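Local atomic coordinates of extrinsic protein in photosystem II (Chaetoceros gracilis, PDB entry 4K7B), a protein that serves as an extrinsic subunit of photosystem II in a marine centric diatom, where it probably binds the membrane-embedded core of the complex. Residues I20-K24 and Y83-M87. Residues are numbered along the deposited sequence.
Sequences IAALK and YDAYM
Residues 20-24 run from the last part of helix 6-21 through a type I beta turn, Ala21 to Lys24, into helix 24-29, with Leu23 N hydrogen-bonded to Ile20 O (3.1 Å) and Lys24 N to Ala21 O (3.2 Å). Facing this bend, residues 83-87 form one regular turn of helix 76-89, with Met87 N hydrogen-bonded to Tyr83 O (2.9 Å). The register sets Ala21 CA 7.7 Å from Met87 CA and Lys24 CA 8.7 Å from Tyr83 CA. Tyr83, chi1 t, reaches across to the bend: its OH donates a 2.7 Å hydrogen bond to Ile20 O, so that this carbonyl accepts from both Leu23 N and Tyr83 OH. Ile20 CG2 and Leu23 CB each lie 4.0 Å from Tyr83 CE2. Ile20, an mt rotamer, also sends CD1 to the ring edge of Tyr86 (3.7 Å from CE2), while Met87 CE reaches Ala21 CB at 4.0 Å. The tyrosine thus ties the bend between helices 6-21 and 24-29 to helix 76-89, near the centre of a helical bundle consistent with the PsbQ-like clan. Tyr86, hydrogen-bonded to Asn46, and Ile20 both pack on Phe42 and Phe45 of helix 39-49, and helix 54-73 adds Gln63, Thr64 and Ile67 around Tyr86.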
ATOM      1  N   ILE A  20       1.586   3.415   0.896  1.00  9.76           N
ATOM      2  CA  ILE A  20       1.122   2.041   0.749  1.00 12.18           C
ATOM      3  C   ILE A  20       2.280   1.031   0.823  1.00 10.91           C
ATOM      4  O   ILE A  20       2.175   0.008   1.497  1.00 12.03           O
ATOM      5  CB  ILE A  20       0.292   1.886  -0.546  1.00 11.08           C
ATOM      6  CG1 ILE A  20      -0.985   2.726  -0.422  1.00 11.08           C
ATOM      7  CG2 ILE A  20       0.001   0.429  -0.836  1.00 13.29           C
ATOM      8  CD1 ILE A  20      -1.661   3.006  -1.756  1.00 13.50           C
ATOM      9  N   ALA A  21       3.394   1.337   0.179  1.00 10.00           N
ATOM     10  CA  ALA A  21       4.539   0.443   0.212  1.00 10.37           C
ATOM     11  C   ALA A  21       5.090   0.305   1.624  1.00 10.39           C
ATOM     12  O   ALA A  21       5.594  -0.758   1.996  1.00 13.66           O
ATOM     13  CB  ALA A  21       5.627   0.951  -0.735  1.00 12.13           C
ATOM     14  N   ALA A  22       4.995   1.382   2.404  1.00 10.29           N
ATOM     15  CA  ALA A  22       5.521   1.388   3.765  1.00 11.83           C
ATOM     16  C   ALA A  22       4.767   0.430   4.681  1.00 13.43           C
ATOM     17  O   ALA A  22       5.228   0.155   5.793  1.00 15.86           O
ATOM     18  CB  ALA A  22       5.494   2.806   4.342  1.00 14.09           C
ATOM     19  N   LEU A  23       3.612  -0.055   4.228  1.00 11.23           N
ATOM     20  CA  LEU A  23       2.839  -1.020   5.013  1.00 13.52           C
ATOM     21  C   LEU A  23       3.426  -2.434   5.023  1.00 13.67           C
ATOM     22  O   LEU A  23       2.858  -3.306   5.666  1.00 14.59           O
ATOM     23  CB  LEU A  23       1.383  -1.083   4.529  1.00 11.58           C
ATOM     24  CG  LEU A  23       0.583   0.189   4.793  1.00 11.11           C
ATOM     25  CD1 LEU A  23      -0.738   0.174   4.036  1.00 13.10           C
ATOM     26  CD2 LEU A  23       0.357   0.358   6.281  1.00 14.51           C
ATOM     27  N   LYS A  24       4.536  -2.662   4.336  1.00 13.13           N
ATOM     28  CA  LYS A  24       5.073  -4.024   4.196  1.00 11.87           C
ATOM     29  C   LYS A  24       5.232  -4.749   5.538  1.00 12.29           C
ATOM     30  O   LYS A  24       4.795  -5.888   5.689  1.00 14.64           O
ATOM     31  CB  LYS A  24       6.410  -4.009   3.453  1.00 14.45           C
ATOM     32  CG  LYS A  24       6.988  -5.401   3.233  1.00 20.52           C
ATOM     33  CD  LYS A  24       8.293  -5.329   2.455  1.00 26.72           C
ATOM     34  CE  LYS A  24       9.031  -6.662   2.471  1.00 38.64           C
ATOM     35  NZ  LYS A  24       9.518  -7.011   3.838  1.00 41.39           N
ATOM     36  N   TYR A  83      -2.582  -7.460  -0.916  1.00 14.17           N
ATOM     37  CA  TYR A  83      -1.696  -6.300  -0.855  1.00 13.08           C
ATOM     38  C   TYR A  83      -0.651  -6.346  -1.964  1.00 13.80           C
ATOM     39  O   TYR A  83      -0.443  -5.367  -2.694  1.00 13.39           O
ATOM     40  CB  TYR A  83      -1.035  -6.284   0.526  1.00 13.24           C
ATOM     41  CG  TYR A  83       0.072  -5.276   0.728  1.00 12.11           C
ATOM     42  CD1 TYR A  83       1.399  -5.691   0.797  1.00 14.00           C
ATOM     43  CD2 TYR A  83      -0.208  -3.925   0.889  1.00 11.23           C
ATOM     44  CE1 TYR A  83       2.418  -4.790   1.013  1.00 13.72           C
ATOM     45  CE2 TYR A  83       0.824  -3.002   1.094  1.00 11.69           C
ATOM     46  CZ  TYR A  83       2.127  -3.452   1.155  1.00 13.10           C
ATOM     47  OH  TYR A  83       3.144  -2.558   1.369  1.00 13.31           O
ATOM     48  N   ASP A  84       0.004  -7.501  -2.087  1.00 15.53           N
ATOM     49  CA  ASP A  84       0.984  -7.699  -3.144  1.00 14.98           C
ATOM     50  C   ASP A  84       0.329  -7.570  -4.521  1.00 15.66           C
ATOM     51  O   ASP A  84       0.917  -6.988  -5.433  1.00 17.12           O
ATOM     52  CB  ASP A  84       1.661  -9.067  -3.019  1.00 17.02           C
ATOM     53  CG  ASP A  84       2.561  -9.174  -1.799  1.00 19.43           C
ATOM     54  OD1 ASP A  84       2.905  -8.129  -1.197  1.00 19.02           O
ATOM     55  OD2 ASP A  84       2.927 -10.319  -1.444  1.00 22.37           O
ATOM     56  N   ALA A  85      -0.875  -8.104  -4.680  1.00 15.55           N
ATOM     57  CA  ALA A  85      -1.562  -8.005  -5.971  1.00 16.64           C
ATOM     58  C   ALA A  85      -1.869  -6.554  -6.330  1.00 15.85           C
ATOM     59  O   ALA A  85      -1.705  -6.138  -7.486  1.00 17.13           O
ATOM     60  CB  ALA A  85      -2.841  -8.837  -5.970  1.00 17.67           C
ATOM     61  N   TYR A  86      -2.303  -5.785  -5.336  1.00 12.84           N
ATOM     62  CA  TYR A  86      -2.605  -4.372  -5.527  1.00 13.65           C
ATOM     63  C   TYR A  86      -1.345  -3.606  -5.927  1.00 12.88           C
ATOM     64  O   TYR A  86      -1.347  -2.819  -6.883  1.00 13.60           O
ATOM     65  CB  TYR A  86      -3.201  -3.795  -4.243  1.00 13.36           C
ATOM     66  CG  TYR A  86      -3.437  -2.302  -4.249  1.00 12.83           C
ATOM     67  CD1 TYR A  86      -4.510  -1.750  -4.926  1.00 15.43           C
ATOM     68  CD2 TYR A  86      -2.588  -1.443  -3.560  1.00 14.95           C
ATOM     69  CE1 TYR A  86      -4.737  -0.386  -4.922  1.00 14.06           C
ATOM     70  CE2 TYR A  86      -2.802  -0.072  -3.557  1.00 17.10           C
ATOM     71  CZ  TYR A  86      -3.882   0.448  -4.238  1.00 14.37           C
ATOM     72  OH  TYR A  86      -4.118   1.799  -4.236  1.00 13.83           O
ATOM     73  N   MET A  87      -0.261  -3.832  -5.197  1.00 13.46           N
ATOM     74  CA  MET A  87       0.971  -3.149  -5.561  1.00 13.57           C
ATOM     75  C   MET A  87       1.479  -3.511  -6.942  1.00 13.36           C
ATOM     76  O   MET A  87       1.867  -2.626  -7.714  1.00 13.70           O
ATOM     77  CB  MET A  87       2.035  -3.349  -4.498  1.00 14.32           C
ATOM     78  CG  MET A  87       1.720  -2.491  -3.280  1.00 18.56           C
ATOM     79  SD  MET A  87       2.926  -2.632  -1.984  1.00 18.56           S
ATOM     80  CE  MET A  87       4.425  -2.180  -2.850  1.00 11.47           C
TER